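Phosphoribosylaminoimidazole carboxylase, ATPase subunit (Thermotoga maritima, PDB 3AX6) probably catalyses the ATP-dependent joining of bicarbonate to 5-aminoimidazole ribonucleotide, giving N5-carboxyaminoimidazole ribonucleotide in de novo purine synthesis. Local coordinates at residues Lys2-Ile7 and Met23-Ile28; Pro32-Pro37 and Gln45-Phe50; Glu54-Leu59 and Gln76-Leu81. All blocks are in the same frame, centred on the assembly; numbering follows the deposited sequence.

Contact 1: residues Lys2-Ile7 and Met23-Ile28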
ATOM      1  N   LYS A   2       0.902 -14.579  15.622  1.00 35.95           N
ATOM      2  CA  LYS A   2       0.123 -13.853  16.626  1.00 32.34           C
ATOM      3  C   LYS A   2      -1.171 -13.327  16.022  1.00 28.37           C
ATOM      4  O   LYS A   2      -1.248 -13.078  14.821  1.00 26.60           O
ATOM      5  CB  LYS A   2       0.931 -12.686  17.203  1.00 33.57           C
ATOM      6  CG  LYS A   2       2.154 -13.113  17.999  1.00 35.88           C
ATOM      7  CD  LYS A   2       2.881 -11.910  18.591  1.00 40.34           C
ATOM      8  CE  LYS A   2       4.100 -12.336  19.409  1.00 42.51           C
ATOM      9  NZ  LYS A   2       4.793 -11.174  20.046  1.00 44.76           N
ATOM     10  N   LYS A   3      -2.185 -13.161  16.865  1.00 25.59           N
ATOM     11  CA  LYS A   3      -3.485 -12.682  16.417  1.00 22.42           C
ATOM     12  C   LYS A   3      -3.799 -11.280  16.919  1.00 19.92           C
ATOM     13  O   LYS A   3      -3.569 -10.959  18.082  1.00 19.12           O
ATOM     14  CB  LYS A   3      -4.582 -13.639  16.881  1.00 24.77           C
ATOM     15  CG  LYS A   3      -4.423 -15.077  16.387  1.00 28.82           C
ATOM     16  CD  LYS A   3      -5.528 -15.984  16.927  1.00 30.68           C
ATOM     17  CE  LYS A   3      -5.345 -17.432  16.481  1.00 31.53           C
ATOM     18  NZ  LYS A   3      -5.472 -17.587  15.008  1.00 32.95           N
ATOM     19  N   ILE A   4      -4.321 -10.448  16.028  1.00 17.88           N
ATOM     20  CA  ILE A   4      -4.703  -9.084  16.374  1.00 13.79           C
ATOM     21  C   ILE A   4      -6.210  -8.942  16.181  1.00 13.89           C
ATOM     22  O   ILE A   4      -6.741  -9.246  15.108  1.00 14.21           O
ATOM     23  CB  ILE A   4      -3.991  -8.043  15.477  1.00 12.26           C
ATOM     24  CG1 ILE A   4      -2.484  -8.055  15.752  1.00  9.56           C
ATOM     25  CG2 ILE A   4      -4.566  -6.655  15.734  1.00 10.30           C
ATOM     26  CD1 ILE A   4      -1.688  -7.141  14.850  1.00  6.58           C
ATOM     27  N   GLY A   5      -6.894  -8.498  17.227  1.00 11.90           N
ATOM     28  CA  GLY A   5      -8.327  -8.308  17.144  1.00 12.72           C
ATOM     29  C   GLY A   5      -8.604  -6.838  16.891  1.00 14.76           C
ATOM     30  O   GLY A   5      -7.987  -5.967  17.517  1.00 13.52           O
ATOM     31  N   ILE A   6      -9.522  -6.555  15.971  1.00 13.94           N
ATOM     32  CA  ILE A   6      -9.858  -5.177  15.641  1.00 14.33           C
ATOM     33  C   ILE A   6     -11.355  -4.914  15.751  1.00 14.75           C
ATOM     34  O   ILE A   6     -12.154  -5.540  15.061  1.00 16.85           O
ATOM     35  CB  ILE A   6      -9.412  -4.812  14.202  1.00 13.57           C
ATOM     36  CG1 ILE A   6      -7.919  -5.084  14.025  1.00 12.82           C
ATOM     37  CG2 ILE A   6      -9.698  -3.340  13.926  1.00 13.49           C
ATOM     38  CD1 ILE A   6      -7.409  -4.764  12.636  1.00 12.40           C
ATOM     39  N   ILE A   7     -11.728  -3.987  16.627  1.00 16.12           N
ATOM     40  CA  ILE A   7     -13.129  -3.618  16.811  1.00 14.53           C
ATOM     41  C   ILE A   7     -13.410  -2.454  15.865  1.00 14.23           C
ATOM     42  O   ILE A   7     -12.885  -1.357  16.050  1.00 14.15           O
ATOM     43  CB  ILE A   7     -13.406  -3.174  18.268  1.00 14.30           C
ATOM     44  CG1 ILE A   7     -13.082  -4.325  19.227  1.00 15.00           C
ATOM     45  CG2 ILE A   7     -14.866  -2.735  18.416  1.00 12.30           C
ATOM     46  CD1 ILE A   7     -13.069  -3.941  20.701  1.00 13.78           C
HETATM   47  N   MSE A  23       2.304  -7.690   7.761  1.00 19.52           N
HETATM   48  CA  MSE A  23       3.417  -7.899   8.676  1.00 20.56           C
HETATM   49  C   MSE A  23       3.423  -9.331   9.199  1.00 19.18           C
HETATM   50  O   MSE A  23       4.224  -9.683  10.060  1.00 17.17           O
HETATM   51  CB  MSE A  23       3.340  -6.895   9.832  1.00 23.35           C
HETATM   52  CG  MSE A  23       4.681  -6.594  10.496  1.00 27.77           C
HETATM   53 SE   MSE A  23       4.623  -5.055  11.701  1.00 35.94          SE
HETATM   54  CE  MSE A  23       3.931  -3.758  10.433  1.00 28.12           C
ATOM     55  N   GLY A  24       2.523 -10.148   8.658  1.00 19.72           N
ATOM     56  CA  GLY A  24       2.441 -11.545   9.056  1.00 19.64           C
ATOM     57  C   GLY A  24       1.533 -11.869  10.230  1.00 20.78           C
ATOM     58  O   GLY A  24       1.671 -12.916  10.855  1.00 22.28           O
ATOM     59  N   PHE A  25       0.594 -10.988  10.542  1.00 18.36           N
ATOM     60  CA  PHE A  25      -0.294 -11.247  11.654  1.00 17.35           C
ATOM     61  C   PHE A  25      -1.639 -11.808  11.220  1.00 17.96           C
ATOM     62  O   PHE A  25      -2.065 -11.641  10.078  1.00 17.53           O
ATOM     63  CB  PHE A  25      -0.501  -9.963  12.458  1.00 17.58           C
ATOM     64  CG  PHE A  25       0.739  -9.471  13.133  1.00 17.56           C
ATOM     65  CD1 PHE A  25       1.327 -10.211  14.153  1.00 18.39           C
ATOM     66  CD2 PHE A  25       1.333  -8.276  12.746  1.00 16.83           C
ATOM     67  CE1 PHE A  25       2.490  -9.764  14.779  1.00 18.65           C
ATOM     68  CE2 PHE A  25       2.490  -7.824  13.363  1.00 16.55           C
ATOM     69  CZ  PHE A  25       3.071  -8.570  14.382  1.00 17.79           C
ATOM     70  N   TYR A  26      -2.300 -12.484  12.148  1.00 18.46           N
ATOM     71  CA  TYR A  26      -3.607 -13.063  11.894  1.00 18.86           C
ATOM     72  C   TYR A  26      -4.587 -12.036  12.449  1.00 19.24           C
ATOM     73  O   TYR A  26      -4.418 -11.580  13.577  1.00 18.57           O
ATOM     74  CB  TYR A  26      -3.751 -14.377  12.659  1.00 20.43           C
ATOM     75  CG  TYR A  26      -4.994 -15.163  12.329  1.00 21.83           C
ATOM     76  CD1 TYR A  26      -5.010 -16.057  11.263  1.00 24.95           C
ATOM     77  CD2 TYR A  26      -6.150 -15.033  13.097  1.00 23.86           C
ATOM     78  CE1 TYR A  26      -6.140 -16.813  10.971  1.00 25.25           C
ATOM     79  CE2 TYR A  26      -7.293 -15.787  12.811  1.00 25.23           C
ATOM     80  CZ  TYR A  26      -7.275 -16.674  11.748  1.00 24.97           C
ATOM     81  OH  TYR A  26      -8.375 -17.445  11.469  1.00 27.51           O
ATOM     82  N   VAL A  27      -5.600 -11.660  11.671  1.00 18.83           N
ATOM     83  CA  VAL A  27      -6.560 -10.670  12.149  1.00 19.33           C
ATOM     84  C   VAL A  27      -8.010 -11.109  12.194  1.00 19.66           C
ATOM     85  O   VAL A  27      -8.544 -11.680  11.242  1.00 20.59           O
ATOM     86  CB  VAL A  27      -6.505  -9.373  11.323  1.00 19.67           C
ATOM     87  CG1 VAL A  27      -6.734  -9.682   9.859  1.00 24.17           C
ATOM     88  CG2 VAL A  27      -7.571  -8.400  11.816  1.00 16.15           C
ATOM     89  N   ILE A  28      -8.639 -10.824  13.323  1.00 20.46           N
ATOM     90  CA  ILE A  28     -10.036 -11.136  13.536  1.00 22.27           C
ATOM     91  C   ILE A  28     -10.730  -9.788  13.767  1.00 22.66           C
ATOM     92  O   ILE A  28     -10.364  -9.036  14.676  1.00 21.81           O
ATOM     93  CB  ILE A  28     -10.202 -12.120  14.746  1.00 25.00           C
ATOM     94  CG1 ILE A  28     -11.528 -11.879  15.469  1.00 25.56           C
ATOM     95  CG2 ILE A  28      -9.025 -11.997  15.693  1.00 28.32           C
ATOM     96  CD1 ILE A  28     -12.748 -12.249  14.662  1.00 27.58           C
TER
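Lys3 pairs with Tyr26, Ile4 with Val27 and Gly5 with Ile28 as two parallel strands run side by side. The axes of strand segments 3-7 and 26-28 make an angle of 27°. Four backbone hydrogen bonds join them. Tyr26 N gives to Lys2 O at 2.9 Å and Ile4 N to Tyr26 O at 2.7 Å. Ile28 N then gives to Ile4 O, and Ile6 N to Ile28 O. Together with helix 11-22 the strands form a beta-alpha-beta unit of the Rossmann-like preATP-grasp domain. Gly24, with positive phi, is the C-prime residue of the Schellman motif that ends this helix.

One polar side-chain contact is a cation-pi pair. Lys3 lies alongside Tyr26, pointing the same way. The last torsion of Lys3 bends (chi4 -65°) and puts its NZ over one face of the Tyr26 ring, 3.5 Å from the centroid.

The apolar contacts lie on the face of Ile4 and Val27. Ile4 CD1 makes an off-centre CH-pi contact with the Phe25 ring, 3.8 Å from Phe25 CG. Lys2 O sits at the edge of the same ring. Ile6 CD1 meets Val27 CG2 at 3.7 Å. Helix 277-285 adds Ile282 against Ile4 and Phe25.

The main chain thus fixes the register. Tyr26 OH is hydrogen-bonded to Glu44 OE2, and a carboxylate there would probably make the ring a more electron-rich partner for Lys3 NZ.

Contact 2: residues Pro32-Pro37 and Gln45-Phe50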
ATOM      1  N   PRO A  32     -20.699  -4.963  13.515  1.00 19.13           N
ATOM      2  CA  PRO A  32     -22.113  -5.351  13.435  1.00 21.50           C
ATOM      3  C   PRO A  32     -22.676  -5.565  12.034  1.00 23.24           C
ATOM      4  O   PRO A  32     -23.818  -5.996  11.876  1.00 23.97           O
ATOM      5  CB  PRO A  32     -22.821  -4.227  14.185  1.00 17.48           C
ATOM      6  CG  PRO A  32     -21.973  -3.057  13.889  1.00 20.93           C
ATOM      7  CD  PRO A  32     -20.569  -3.599  14.055  1.00 18.33           C
ATOM      8  N   THR A  33     -21.872  -5.273  11.021  1.00 25.96           N
ATOM      9  CA  THR A  33     -22.298  -5.449   9.640  1.00 27.15           C
ATOM     10  C   THR A  33     -21.594  -6.633   8.976  1.00 28.06           C
ATOM     11  O   THR A  33     -20.370  -6.649   8.845  1.00 27.93           O
ATOM     12  CB  THR A  33     -22.011  -4.187   8.811  1.00 27.64           C
ATOM     13  OG1 THR A  33     -22.688  -3.067   9.394  1.00 27.00           O
ATOM     14  CG2 THR A  33     -22.472  -4.378   7.366  1.00 27.23           C
ATOM     15  N   PRO A  34     -22.364  -7.646   8.553  1.00 28.85           N
ATOM     16  CA  PRO A  34     -21.776  -8.818   7.899  1.00 29.06           C
ATOM     17  C   PRO A  34     -20.980  -8.389   6.673  1.00 29.54           C
ATOM     18  O   PRO A  34     -21.361  -7.451   5.976  1.00 30.20           O
ATOM     19  CB  PRO A  34     -22.998  -9.651   7.529  1.00 28.02           C
ATOM     20  CG  PRO A  34     -23.958  -9.324   8.625  1.00 28.61           C
ATOM     21  CD  PRO A  34     -23.813  -7.828   8.743  1.00 28.11           C
ATOM     22  N   ARG A  35     -19.876  -9.077   6.410  1.00 31.69           N
ATOM     23  CA  ARG A  35     -19.039  -8.743   5.265  1.00 32.37           C
ATOM     24  C   ARG A  35     -18.715  -7.251   5.256  1.00 30.56           C
ATOM     25  O   ARG A  35     -18.938  -6.552   4.265  1.00 30.77           O
ATOM     26  CB  ARG A  35     -19.736  -9.143   3.959  1.00 36.30           C
ATOM     27  CG  ARG A  35     -19.829 -10.648   3.754  1.00 42.53           C
ATOM     28  CD  ARG A  35     -20.669 -11.016   2.531  1.00 47.86           C
ATOM     29  NE  ARG A  35     -20.136 -10.474   1.281  1.00 53.08           N
ATOM     30  CZ  ARG A  35     -18.917 -10.725   0.806  1.00 56.69           C
ATOM     31  NH1 ARG A  35     -18.083 -11.514   1.472  1.00 58.30           N
ATOM     32  NH2 ARG A  35     -18.533 -10.187  -0.347  1.00 57.79           N
ATOM     33  N   SER A  36     -18.201  -6.767   6.381  1.00 28.49           N
ATOM     34  CA  SER A  36     -17.817  -5.370   6.502  1.00 25.33           C
ATOM     35  C   SER A  36     -16.560  -5.181   5.665  1.00 22.82           C
ATOM     36  O   SER A  36     -15.899  -6.149   5.305  1.00 21.91           O
ATOM     37  CB  SER A  36     -17.526  -5.023   7.963  1.00 25.46           C
ATOM     38  OG  SER A  36     -16.527  -5.874   8.502  1.00 24.98           O
ATOM     39  N   PRO A  37     -16.220  -3.929   5.337  1.00 22.37           N
ATOM     40  CA  PRO A  37     -15.027  -3.651   4.536  1.00 20.76           C
ATOM     41  C   PRO A  37     -13.768  -4.328   5.093  1.00 19.63           C
ATOM     42  O   PRO A  37     -12.969  -4.888   4.344  1.00 17.69           O
ATOM     43  CB  PRO A  37     -14.939  -2.128   4.582  1.00 21.56           C
ATOM     44  CG  PRO A  37     -16.386  -1.724   4.631  1.00 21.66           C
ATOM     45  CD  PRO A  37     -16.957  -2.686   5.638  1.00 21.49           C
ATOM     46  N   GLN A  45     -14.352 -12.703  11.003  1.00 27.81           N
ATOM     47  CA  GLN A  45     -15.141 -11.577  11.469  1.00 26.77           C
ATOM     48  C   GLN A  45     -16.165 -12.105  12.445  1.00 26.87           C
ATOM     49  O   GLN A  45     -16.706 -13.191  12.260  1.00 27.94           O
ATOM     50  CB  GLN A  45     -15.888 -10.861  10.343  1.00 25.92           C
ATOM     51  CG  GLN A  45     -16.517  -9.561  10.859  1.00 25.48           C
ATOM     52  CD  GLN A  45     -17.438  -8.862   9.872  1.00 26.57           C
ATOM     53  OE1 GLN A  45     -17.108  -8.681   8.701  1.00 26.25           O
ATOM     54  NE2 GLN A  45     -18.597  -8.439  10.358  1.00 27.66           N
ATOM     55  N   ILE A  46     -16.404 -11.341  13.500  1.00 27.13           N
ATOM     56  CA  ILE A  46     -17.401 -11.693  14.496  1.00 26.03           C
ATOM     57  C   ILE A  46     -18.501 -10.670  14.254  1.00 25.97           C
ATOM     58  O   ILE A  46     -18.284  -9.470  14.420  1.00 26.85           O
ATOM     59  CB  ILE A  46     -16.863 -11.522  15.936  1.00 25.60           C
ATOM     60  CG1 ILE A  46     -15.700 -12.482  16.181  1.00 25.13           C
ATOM     61  CG2 ILE A  46     -17.974 -11.791  16.943  1.00 25.58           C
ATOM     62  CD1 ILE A  46     -15.038 -12.311  17.544  1.00 23.66           C
ATOM     63  N   VAL A  47     -19.667 -11.140  13.824  1.00 25.04           N
ATOM     64  CA  VAL A  47     -20.784 -10.248  13.558  1.00 23.80           C
ATOM     65  C   VAL A  47     -21.400  -9.859  14.891  1.00 23.16           C
ATOM     66  O   VAL A  47     -22.096 -10.658  15.511  1.00 22.47           O
ATOM     67  CB  VAL A  47     -21.846 -10.937  12.688  1.00 24.96           C
ATOM     68  CG1 VAL A  47     -22.841  -9.900  12.168  1.00 23.58           C
ATOM     69  CG2 VAL A  47     -21.168 -11.681  11.544  1.00 20.95           C
ATOM     70  N   ALA A  48     -21.135  -8.630  15.329  1.00 22.20           N
ATOM     71  CA  ALA A  48     -21.652  -8.161  16.607  1.00 22.53           C
ATOM     72  C   ALA A  48     -21.445  -6.671  16.814  1.00 22.22           C
ATOM     73  O   ALA A  48     -20.508  -6.081  16.281  1.00 22.73           O
ATOM     74  CB  ALA A  48     -20.991  -8.930  17.742  1.00 22.44           C
ATOM     75  N   GLY A  49     -22.328  -6.080  17.615  1.00 21.88           N
ATOM     76  CA  GLY A  49     -22.260  -4.663  17.908  1.00 21.65           C
ATOM     77  C   GLY A  49     -21.142  -4.265  18.851  1.00 22.32           C
ATOM     78  O   GLY A  49     -20.603  -5.084  19.595  1.00 22.33           O
ATOM     79  N   PHE A  50     -20.810  -2.981  18.818  1.00 22.47           N
ATOM     80  CA  PHE A  50     -19.743  -2.417  19.629  1.00 22.46           C
ATOM     81  C   PHE A  50     -20.088  -2.312  21.105  1.00 23.52           C
ATOM     82  O   PHE A  50     -19.321  -1.761  21.891  1.00 23.16           O
ATOM     83  CB  PHE A  50     -19.366  -1.045  19.070  1.00 22.42           C
ATOM     84  CG  PHE A  50     -19.034  -1.068  17.601  1.00 22.22           C
ATOM     85  CD1 PHE A  50     -19.659  -0.195  16.719  1.00 21.30           C
ATOM     86  CD2 PHE A  50     -18.112  -1.983  17.097  1.00 20.78           C
ATOM     87  CE1 PHE A  50     -19.367  -0.236  15.357  1.00 19.91           C
ATOM     88  CE2 PHE A  50     -17.813  -2.031  15.738  1.00 17.85           C
ATOM     89  CZ  PHE A  50     -18.439  -1.159  14.869  1.00 20.43           C
TER
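The loop that follows strand 26-31 of the Rossmann-like preATP-grasp domain folds against edge strand 44-47 and the turn after it. Helix 37-41 follows this loop in the chain, and Ser36 is its N-cap, with OG bonded to Gly39 N.

Gln45 carries the polar part. Its CG is anti to the backbone N (chi1 -171°) and the chain stays extended, which takes the amide across to the loop. Gln45 NE2 gives to Thr33 O at 2.9 Å. The acceptor lies near the amide plane of Gln45, but the donor stands above the carbonyl plane of Thr33. OE1 takes two bonds from Ser36. Ser36 N meets Gln45 OE1 in the amide plane, on a lone pair, at 3.2 Å. Ser36 OG comes to Gln45 OE1 from above that plane at 2.9 Å. With both ends of the amide held, its flip is fixed.

The rest is proline packing near the surface. Pro34 CG touches Val47 CG1 at 3.8 Å, the two side chains crossing at about a right angle. Pro32 CD sits over one face of the Phe50 ring in a CH-pi contact, 3.3 Å from CZ and 3.8 Å from the ring centroid.

Contact 3: residues Glu54-Leu59 and Gln76-Leu81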
ATOM      1  N   GLU A  54     -20.345  -9.603  25.896  1.00 35.66           N
ATOM      2  CA  GLU A  54     -19.829 -10.951  25.724  1.00 38.71           C
ATOM      3  C   GLU A  54     -19.145 -11.229  24.385  1.00 37.98           C
ATOM      4  O   GLU A  54     -18.314 -12.130  24.293  1.00 38.50           O
ATOM      5  CB  GLU A  54     -20.954 -11.959  25.963  1.00 41.47           C
ATOM      6  CG  GLU A  54     -21.642 -11.751  27.302  1.00 47.73           C
ATOM      7  CD  GLU A  54     -22.729 -12.771  27.577  1.00 52.21           C
ATOM      8  OE1 GLU A  54     -23.617 -12.954  26.710  1.00 53.91           O
ATOM      9  OE2 GLU A  54     -22.698 -13.382  28.669  1.00 53.59           O
ATOM     10  N   ARG A  55     -19.472 -10.464  23.351  1.00 36.97           N
ATOM     11  CA  ARG A  55     -18.850 -10.702  22.050  1.00 36.01           C
ATOM     12  C   ARG A  55     -17.466 -10.060  21.919  1.00 33.78           C
ATOM     13  O   ARG A  55     -16.554 -10.665  21.359  1.00 31.76           O
ATOM     14  CB  ARG A  55     -19.760 -10.210  20.923  1.00 38.23           C
ATOM     15  CG  ARG A  55     -19.947 -11.213  19.789  1.00 41.58           C
ATOM     16  CD  ARG A  55     -20.886 -12.344  20.182  1.00 43.47           C
ATOM     17  NE  ARG A  55     -20.336 -13.174  21.248  1.00 46.77           N
ATOM     18  CZ  ARG A  55     -21.051 -14.033  21.969  1.00 49.08           C
ATOM     19  NH1 ARG A  55     -22.350 -14.175  21.741  1.00 49.63           N
ATOM     20  NH2 ARG A  55     -20.469 -14.748  22.924  1.00 48.85           N
ATOM     21  N   ILE A  56     -17.302  -8.840  22.429  1.00 32.08           N
ATOM     22  CA  ILE A  56     -16.003  -8.177  22.344  1.00 30.90           C
ATOM     23  C   ILE A  56     -15.070  -8.934  23.289  1.00 30.08           C
ATOM     24  O   ILE A  56     -13.848  -8.926  23.131  1.00 28.42           O
ATOM     25  CB  ILE A  56     -16.078  -6.663  22.750  1.00 30.91           C
ATOM     26  CG1 ILE A  56     -16.104  -6.507  24.266  1.00 31.87           C
ATOM     27  CG2 ILE A  56     -17.318  -6.010  22.159  1.00 30.33           C
ATOM     28  CD1 ILE A  56     -14.728  -6.461  24.884  1.00 32.61           C
ATOM     29  N   GLU A  57     -15.674  -9.598  24.267  1.00 29.38           N
ATOM     30  CA  GLU A  57     -14.940 -10.381  25.247  1.00 28.09           C
ATOM     31  C   GLU A  57     -14.320 -11.580  24.536  1.00 26.03           C
ATOM     32  O   GLU A  57     -13.168 -11.934  24.794  1.00 24.56           O
ATOM     33  CB  GLU A  57     -15.891 -10.830  26.355  1.00 30.53           C
ATOM     34  CG  GLU A  57     -15.221 -11.354  27.602  1.00 33.81           C
ATOM     35  CD  GLU A  57     -15.996 -10.980  28.852  1.00 38.35           C
ATOM     36  OE1 GLU A  57     -17.231 -11.196  28.873  1.00 39.91           O
ATOM     37  OE2 GLU A  57     -15.371 -10.470  29.812  1.00 39.41           O
ATOM     38  N   ASP A  58     -15.082 -12.198  23.638  1.00 23.64           N
ATOM     39  CA  ASP A  58     -14.561 -13.330  22.878  1.00 23.85           C
ATOM     40  C   ASP A  58     -13.412 -12.840  22.009  1.00 22.46           C
ATOM     41  O   ASP A  58     -12.399 -13.522  21.870  1.00 22.64           O
ATOM     42  CB  ASP A  58     -15.624 -13.935  21.958  1.00 25.41           C
ATOM     43  CG  ASP A  58     -16.778 -14.543  22.716  1.00 26.79           C
ATOM     44  OD1 ASP A  58     -16.537 -15.351  23.637  1.00 28.81           O
ATOM     45  OD2 ASP A  58     -17.931 -14.213  22.379  1.00 29.85           O
ATOM     46  N   LEU A  59     -13.585 -11.655  21.425  1.00 21.07           N
ATOM     47  CA  LEU A  59     -12.571 -11.065  20.559  1.00 20.11           C
ATOM     48  C   LEU A  59     -11.252 -10.820  21.280  1.00 20.01           C
ATOM     49  O   LEU A  59     -10.195 -11.189  20.778  1.00 18.76           O
ATOM     50  CB  LEU A  59     -13.051  -9.736  19.979  1.00 18.33           C
ATOM     51  CG  LEU A  59     -11.967  -9.062  19.128  1.00 15.74           C
ATOM     52  CD1 LEU A  59     -11.882  -9.784  17.807  1.00 15.74           C
ATOM     53  CD2 LEU A  59     -12.266  -7.595  18.898  1.00 15.59           C
ATOM     54  N   GLN A  76     -16.049   0.255  28.938  1.00 30.24           N
ATOM     55  CA  GLN A  76     -16.036  -0.317  30.281  1.00 30.31           C
ATOM     56  C   GLN A  76     -15.713  -1.809  30.311  1.00 28.98           C
ATOM     57  O   GLN A  76     -14.990  -2.269  31.199  1.00 27.52           O
ATOM     58  CB  GLN A  76     -17.365  -0.046  30.995  1.00 32.93           C
ATOM     59  CG  GLN A  76     -17.607   1.432  31.335  1.00 37.32           C
ATOM     60  CD  GLN A  76     -16.529   2.035  32.235  1.00 39.21           C
ATOM     61  OE1 GLN A  76     -16.287   1.562  33.350  1.00 39.78           O
ATOM     62  NE2 GLN A  76     -15.884   3.092  31.753  1.00 40.27           N
ATOM     63  N   THR A  77     -16.232  -2.573  29.355  1.00 27.30           N
ATOM     64  CA  THR A  77     -15.930  -3.998  29.335  1.00 26.06           C
ATOM     65  C   THR A  77     -14.452  -4.163  28.984  1.00 25.32           C
ATOM     66  O   THR A  77     -13.786  -5.076  29.473  1.00 26.42           O
ATOM     67  CB  THR A  77     -16.799  -4.771  28.308  1.00 26.04           C
ATOM     68  OG1 THR A  77     -16.476  -6.166  28.364  1.00 26.80           O
ATOM     69  CG2 THR A  77     -16.530  -4.289  26.906  1.00 28.59           C
ATOM     70  N   LEU A  78     -13.934  -3.267  28.147  1.00 22.59           N
ATOM     71  CA  LEU A  78     -12.531  -3.345  27.764  1.00 20.95           C
ATOM     72  C   LEU A  78     -11.644  -3.057  28.959  1.00 21.72           C
ATOM     73  O   LEU A  78     -10.596  -3.679  29.124  1.00 22.01           O
ATOM     74  CB  LEU A  78     -12.221  -2.366  26.632  1.00 15.88           C
ATOM     75  CG  LEU A  78     -12.735  -2.820  25.264  1.00 17.17           C
ATOM     76  CD1 LEU A  78     -12.563  -1.704  24.243  1.00 15.96           C
ATOM     77  CD2 LEU A  78     -11.988  -4.083  24.832  1.00 12.80           C
ATOM     78  N   LYS A  79     -12.066  -2.112  29.794  1.00 23.56           N
ATOM     79  CA  LYS A  79     -11.308  -1.761  30.986  1.00 24.42           C
ATOM     80  C   LYS A  79     -11.239  -2.992  31.879  1.00 23.78           C
ATOM     81  O   LYS A  79     -10.215  -3.278  32.494  1.00 24.66           O
ATOM     82  CB  LYS A  79     -11.986  -0.615  31.738  1.00 25.32           C
ATOM     83  CG  LYS A  79     -11.197  -0.147  32.954  1.00 29.19           C
ATOM     84  CD  LYS A  79     -11.956   0.892  33.791  1.00 32.98           C
ATOM     85  CE  LYS A  79     -12.116   2.228  33.071  1.00 32.97           C
ATOM     86  NZ  LYS A  79     -13.004   2.137  31.879  1.00 34.91           N
ATOM     87  N   LYS A  80     -12.344  -3.719  31.947  1.00 23.86           N
ATOM     88  CA  LYS A  80     -12.407  -4.929  32.751  1.00 25.39           C
ATOM     89  C   LYS A  80     -11.335  -5.912  32.272  1.00 23.17           C
ATOM     90  O   LYS A  80     -10.485  -6.356  33.047  1.00 21.24           O
ATOM     91  CB  LYS A  80     -13.808  -5.545  32.627  1.00 29.37           C
ATOM     92  CG  LYS A  80     -13.978  -6.912  33.275  1.00 34.60           C
ATOM     93  CD  LYS A  80     -15.451  -7.311  33.341  1.00 38.45           C
ATOM     94  CE  LYS A  80     -15.644  -8.697  33.957  1.00 40.63           C
ATOM     95  NZ  LYS A  80     -15.090  -9.784  33.097  1.00 43.41           N
ATOM     96  N   LEU A  81     -11.377  -6.226  30.982  1.00 21.37           N
ATOM     97  CA  LEU A  81     -10.429  -7.148  30.371  1.00 20.19           C
ATOM     98  C   LEU A  81      -9.000  -6.646  30.487  1.00 21.03           C
ATOM     99  O   LEU A  81      -8.070  -7.429  30.697  1.00 20.47           O
ATOM    100  CB  LEU A  81     -10.787  -7.348  28.905  1.00 17.97           C
ATOM    101  CG  LEU A  81     -12.157  -7.998  28.729  1.00 18.98           C
ATOM    102  CD1 LEU A  81     -12.720  -7.619  27.375  1.00 18.61           C
ATOM    103  CD2 LEU A  81     -12.038  -9.520  28.903  1.00 17.42           C
TER
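Ile56 and Thr77 meet tip to tip between two helices of the preATP-grasp domain. Helix 53-61 and helix 75-83 run in roughly the same direction. The axes of segments 54-59 and 76-81 approach to 10.0 Å at an angle of 39°. Strand 65-68 of the parallel sheet comes between them in the chain.

The apolar contact centres on Ile56 CD1. Ile56 CG1 lies between the backbone N and the carbonyl carbon (chi1 79°), where it meets Thr77 CG2 closely. CD1 reaches three side chains of the other helix. Ile56 CD1 is 3.5 Å from Thr77 CG2, 3.6 Å from Leu78 CD2 and 3.4 Å from Leu81 CD1. The first and last of these are tighter than usual van der Waals contact. Leu81 crosses Ile56 at a slant and splits its two methyls. Leu81 CD1 goes to Ile56 CD1, while Leu81 CD2 lies 3.9 Å from Glu57 CG and 3.6 Å from Glu57 OE2. Leu81 also touches Val60 and Tyr86. An alanine in place of Leu81 would probably open a gap beside Ile56 CD1 and leave the Glu57 side chain freer to turn.

The charged contact lies at the outer side. Lys80 NZ and Glu57 OE2 form a salt bridge at 3.4 Å, and its hydrogen bond is weak. Lys80 also has a long, weak ion pair with Glu84. Within helix 53-61, Arg55 NE and NH2 both grip Asp58 OD2, NH2 at 2.7 Å.

Leu30 of the sheet also touches Ile56. Close methyl packing is the main join between the helices. The Glu57-Lys80 pair is likely to add only modestly, since it is long and its lysine is exposed.

All three contacts belong to the parallel-sheet domain at the N-terminal end of the chain. Contacts 1 and 3 are mostly buried, while contact 2 is at the surface. Contacts 1 and 2 share a sheet, because strands 26-31 and 44-47 are neighbours in it. Contact 3 joins two helices, one of which covers that sheet. Leu59 of its first helix packs on Ile7 and Ile28 of contact 1, and Arg55 packs on Ile46 and Ala48 of contact 2. Backbone bonds dominate contact 1. A side-chain amide and prolines carry contact 2. Contact 3 relies on methyl groups, with a weak ion pair outside.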